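Local atomic coordinates of uncharacterized conserved (Bdellovibrio bacteriovorus, PDB entry 7O21), a protein that is probably a peptidoglycan-editing L,D-carboxypeptidase of the YkuD family, with an NTF2-like C-terminal domain, involved in shaping the cell of a predatory bacterium. Residues W201-I210 and L238-L249. Sequence-based numbering, arbitrary orientation.
Sequences WRQAWENQDI and LKSKYEYIKVHL
Glu206 and Arg202, one turn apart on the long helix 184-206 of the NTF2-like domain, hold the backbone N and O of Val247 on strand 246-249. The strand belongs to the curved antiparallel sheet on which this helix lies; helix 201-206 and strand 246-249 run nearly antiparallel (159°), their axes approaching to 8.0 Å. Val247 N gives a fairly straight bond to the anti lone pair of Glu206 OE2 (2.9 Å), while Arg202 NH1 donates to Val247 O at 2.8 Å, tilted from the guanidinium plane. A salt bridge joins Arg202 to Glu206, and Glu199 holds NH2 of the same guanidinium, which helps fix its rotation.

Apolar packing lies behind these bonds. Val247 CG2 sits over the six-membered ring of Trp205, 4.2 Å from its centroid, a CH-pi contact. Leu249 lies along the aliphatic part of Arg202 and brings CD1 to the ring edge of Trp201, whose NE1 is hydrogen-bonded to Tyr217 OH. With CG1 between backbone N and carbonyl carbon (chi1 64°), Ile245 lays CD1 against Trp205 and Gln208 CG.

Past the helix, Gln208 closes a Schellman motif and turns toward the loop after helix 228-241. Lys239, fully extended, slides past it and donates from NZ to Gln208 O (3.0 Å). Water 1 links Glu206 O, Gln208 NE2 and Ile245 N. Water 2 lies 2.8 Å from Gln208 OE1 and also close to Tyr242 O. Gln208 NE2 donates an almost straight hydrogen bond to Tyr242 O, 3.0 Å away, in the carbonyl plane, with an N-H...O angle of 177°.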
# COMPACT_ATOMS: atom_id res chain seq x y z
N TRP A 201 11.83 23.12 -12.19
CA TRP A 201 11.27 22.91 -10.86
C TRP A 201 12.38 22.74 -9.84
O TRP A 201 12.38 23.39 -8.79
CB TRP A 201 10.36 21.68 -10.91
CG TRP A 201 9.97 21.12 -9.57
CD1 TRP A 201 8.98 21.57 -8.75
CD2 TRP A 201 10.52 19.95 -8.94
NE1 TRP A 201 8.91 20.79 -7.61
CE2 TRP A 201 9.83 19.78 -7.71
CE3 TRP A 201 11.53 19.05 -9.28
CZ2 TRP A 201 10.13 18.74 -6.83
CZ3 TRP A 201 11.82 18.02 -8.40
CH2 TRP A 201 11.13 17.87 -7.19
N ARG A 202 13.37 21.88 -10.15
CA ARG A 202 14.47 21.67 -9.21
C ARG A 202 15.19 22.97 -8.90
O ARG A 202 15.50 23.26 -7.73
CB ARG A 202 15.47 20.64 -9.77
CG ARG A 202 16.53 20.19 -8.74
CD ARG A 202 17.77 19.65 -9.40
NE ARG A 202 18.43 20.65 -10.23
CZ ARG A 202 19.22 21.61 -9.75
NH1 ARG A 202 19.46 21.68 -8.44
NH2 ARG A 202 19.77 22.49 -10.57
N GLN A 203 15.49 23.76 -9.93
CA GLN A 203 16.20 25.02 -9.71
C GLN A 203 15.37 25.99 -8.87
O GLN A 203 15.91 26.67 -7.99
CB GLN A 203 16.57 25.67 -11.05
CG GLN A 203 17.79 25.06 -11.73
CD GLN A 203 18.07 25.68 -13.10
OE1 GLN A 203 17.45 26.68 -13.47
NE2 GLN A 203 18.99 25.09 -13.84
N ALA A 204 14.05 26.06 -9.13
CA ALA A 204 13.21 26.98 -8.36
C ALA A 204 13.18 26.58 -6.89
O ALA A 204 13.28 27.44 -6.00
CB ALA A 204 11.80 27.03 -8.94
N TRP A 205 13.05 25.29 -6.63
CA TRP A 205 13.10 24.80 -5.25
C TRP A 205 14.45 25.12 -4.62
O TRP A 205 14.52 25.71 -3.53
CB TRP A 205 12.82 23.30 -5.27
CG TRP A 205 12.74 22.66 -3.92
CD1 TRP A 205 12.70 23.29 -2.71
CD2 TRP A 205 12.69 21.26 -3.65
NE1 TRP A 205 12.64 22.36 -1.69
CE2 TRP A 205 12.63 21.11 -2.25
CE3 TRP A 205 12.70 20.11 -4.45
CZ2 TRP A 205 12.57 19.86 -1.63
CZ3 TRP A 205 12.65 18.87 -3.83
CH2 TRP A 205 12.58 18.76 -2.44
N GLU A 206 15.55 24.76 -5.31
CA GLU A 206 16.88 24.97 -4.75
C GLU A 206 17.16 26.45 -4.49
O GLU A 206 17.78 26.80 -3.47
CB GLU A 206 17.94 24.37 -5.67
CG GLU A 206 19.36 24.50 -5.13
CD GLU A 206 20.36 23.74 -5.98
OE1 GLU A 206 20.77 24.28 -7.03
OE2 GLU A 206 20.72 22.60 -5.62
N ASN A 207 16.76 27.33 -5.41
CA ASN A 207 16.89 28.76 -5.20
C ASN A 207 15.94 29.27 -4.14
O ASN A 207 16.03 30.43 -3.74
CB ASN A 207 16.57 29.50 -6.50
CG ASN A 207 17.70 29.45 -7.50
OD1 ASN A 207 18.88 29.35 -7.13
ND2 ASN A 207 17.36 29.54 -8.78
N GLN A 208 15.02 28.42 -3.67
CA GLN A 208 13.94 28.85 -2.79
C GLN A 208 13.26 30.11 -3.32
O GLN A 208 12.98 31.06 -2.59
CB GLN A 208 14.42 28.96 -1.34
CG GLN A 208 15.06 27.66 -0.88
CD GLN A 208 15.33 27.62 0.60
OE1 GLN A 208 14.52 27.13 1.39
NE2 GLN A 208 16.49 28.13 1.00
N ASP A 209 13.01 30.11 -4.63
CA ASP A 209 12.24 31.15 -5.31
C ASP A 209 10.78 30.72 -5.18
O ASP A 209 10.26 29.97 -6.00
CB ASP A 209 12.69 31.25 -6.76
CG ASP A 209 12.04 32.39 -7.52
OD1 ASP A 209 10.93 32.83 -7.14
OD2 ASP A 209 12.66 32.84 -8.51
N ILE A 210 10.13 31.18 -4.12
CA ILE A 210 8.80 30.65 -3.81
C ILE A 210 7.80 31.04 -4.89
O ILE A 210 6.93 30.24 -5.26
CB ILE A 210 8.33 31.06 -2.40
CG1 ILE A 210 9.38 30.67 -1.36
CG2 ILE A 210 6.99 30.39 -2.09
CD1 ILE A 210 9.77 29.21 -1.41
N LEU A 238 10.77 26.99 6.13
CA LEU A 238 12.11 26.45 5.99
C LEU A 238 13.05 27.48 5.40
O LEU A 238 14.19 27.66 5.86
CB LEU A 238 12.09 25.19 5.12
CG LEU A 238 11.41 23.97 5.71
CD1 LEU A 238 11.25 22.89 4.65
CD2 LEU A 238 12.24 23.47 6.87
N LYS A 239 12.59 28.18 4.36
CA LYS A 239 13.40 29.22 3.74
C LYS A 239 13.81 30.28 4.75
O LYS A 239 14.95 30.78 4.72
CB LYS A 239 12.63 29.87 2.59
CG LYS A 239 13.35 31.06 1.97
CD LYS A 239 12.53 31.69 0.85
CE LYS A 239 13.32 32.81 0.18
NZ LYS A 239 12.55 33.46 -0.91
N SER A 240 12.91 30.65 5.66
CA SER A 240 13.24 31.68 6.63
C SER A 240 14.37 31.23 7.55
O SER A 240 15.14 32.07 8.04
CB SER A 240 12.01 32.05 7.45
OG SER A 240 11.71 31.06 8.42
N LYS A 241 14.49 29.93 7.80
CA LYS A 241 15.45 29.40 8.75
C LYS A 241 16.75 28.94 8.11
O LYS A 241 17.81 29.03 8.75
CB LYS A 241 14.85 28.23 9.54
CG LYS A 241 13.59 28.60 10.31
CD LYS A 241 13.27 27.58 11.39
CE LYS A 241 12.60 26.34 10.82
NZ LYS A 241 12.82 25.15 11.69
N TYR A 242 16.71 28.44 6.88
CA TYR A 242 17.88 27.86 6.22
C TYR A 242 18.00 28.55 4.87
O TYR A 242 17.28 28.21 3.92
CB TYR A 242 17.70 26.35 6.06
CG TYR A 242 17.48 25.67 7.38
CD1 TYR A 242 18.34 25.90 8.45
CD2 TYR A 242 16.40 24.82 7.58
CE1 TYR A 242 18.14 25.29 9.68
CE2 TYR A 242 16.20 24.20 8.81
CZ TYR A 242 17.07 24.44 9.85
OH TYR A 242 16.88 23.84 11.07
N GLU A 243 18.94 29.50 4.78
CA GLU A 243 19.01 30.38 3.63
C GLU A 243 19.40 29.64 2.36
O GLU A 243 18.86 29.92 1.28
CB GLU A 243 20.01 31.51 3.90
CG GLU A 243 19.97 32.63 2.88
CD GLU A 243 20.83 33.81 3.28
OE1 GLU A 243 20.27 34.88 3.61
OE2 GLU A 243 22.08 33.69 3.24
N TYR A 244 20.34 28.71 2.45
CA TYR A 244 20.86 28.02 1.27
C TYR A 244 20.63 26.52 1.40
O TYR A 244 20.99 25.92 2.42
CB TYR A 244 22.35 28.31 1.06
CG TYR A 244 22.64 29.76 0.75
CD1 TYR A 244 22.34 30.31 -0.49
CD2 TYR A 244 23.22 30.58 1.71
CE1 TYR A 244 22.60 31.64 -0.77
CE2 TYR A 244 23.49 31.91 1.44
CZ TYR A 244 23.18 32.43 0.20
OH TYR A 244 23.45 33.76 -0.06
N ILE A 245 20.04 25.93 0.37
CA ILE A 245 19.84 24.49 0.30
C ILE A 245 20.37 23.98 -1.03
O ILE A 245 20.62 24.74 -1.97
CB ILE A 245 18.37 24.08 0.50
CG1 ILE A 245 17.49 24.62 -0.63
CG2 ILE A 245 17.86 24.53 1.87
CD1 ILE A 245 16.09 24.01 -0.66
N LYS A 246 20.57 22.66 -1.09
CA LYS A 246 21.01 21.96 -2.29
C LYS A 246 20.02 20.84 -2.55
O LYS A 246 19.70 20.07 -1.64
CB LYS A 246 22.40 21.35 -2.07
CG LYS A 246 23.55 22.35 -2.08
CD LYS A 246 24.70 21.83 -1.21
CE LYS A 246 25.96 21.56 -2.02
NZ LYS A 246 25.99 20.17 -2.55
N VAL A 247 19.54 20.74 -3.79
CA VAL A 247 18.65 19.66 -4.21
C VAL A 247 19.27 19.00 -5.43
O VAL A 247 19.46 19.65 -6.46
CB VAL A 247 17.23 20.15 -4.53
CG1 VAL A 247 16.34 18.96 -4.89
CG2 VAL A 247 16.66 20.95 -3.37
N HIS A 248 19.60 17.71 -5.32
CA HIS A 248 20.17 16.96 -6.42
C HIS A 248 19.28 15.77 -6.73
O HIS A 248 18.80 15.09 -5.81
CB HIS A 248 21.59 16.51 -6.08
CG HIS A 248 22.56 17.65 -5.97
ND1 HIS A 248 23.46 17.76 -4.93
CD2 HIS A 248 22.76 18.73 -6.76
CE1 HIS A 248 24.18 18.86 -5.09
NE2 HIS A 248 23.77 19.47 -6.19
N LEU A 249 19.06 15.53 -8.02
CA LEU A 249 18.18 14.46 -8.48
C LEU A 249 18.96 13.53 -9.39
O LEU A 249 19.63 14.00 -10.32
CB LEU A 249 17.02 15.04 -9.29
CG LEU A 249 16.25 16.21 -8.68
CD1 LEU A 249 15.16 16.70 -9.63
CD2 LEU A 249 15.67 15.77 -7.36
O HOH W 1 18.69 28.00 -1.29
O HOH W 2 15.42 25.87 3.72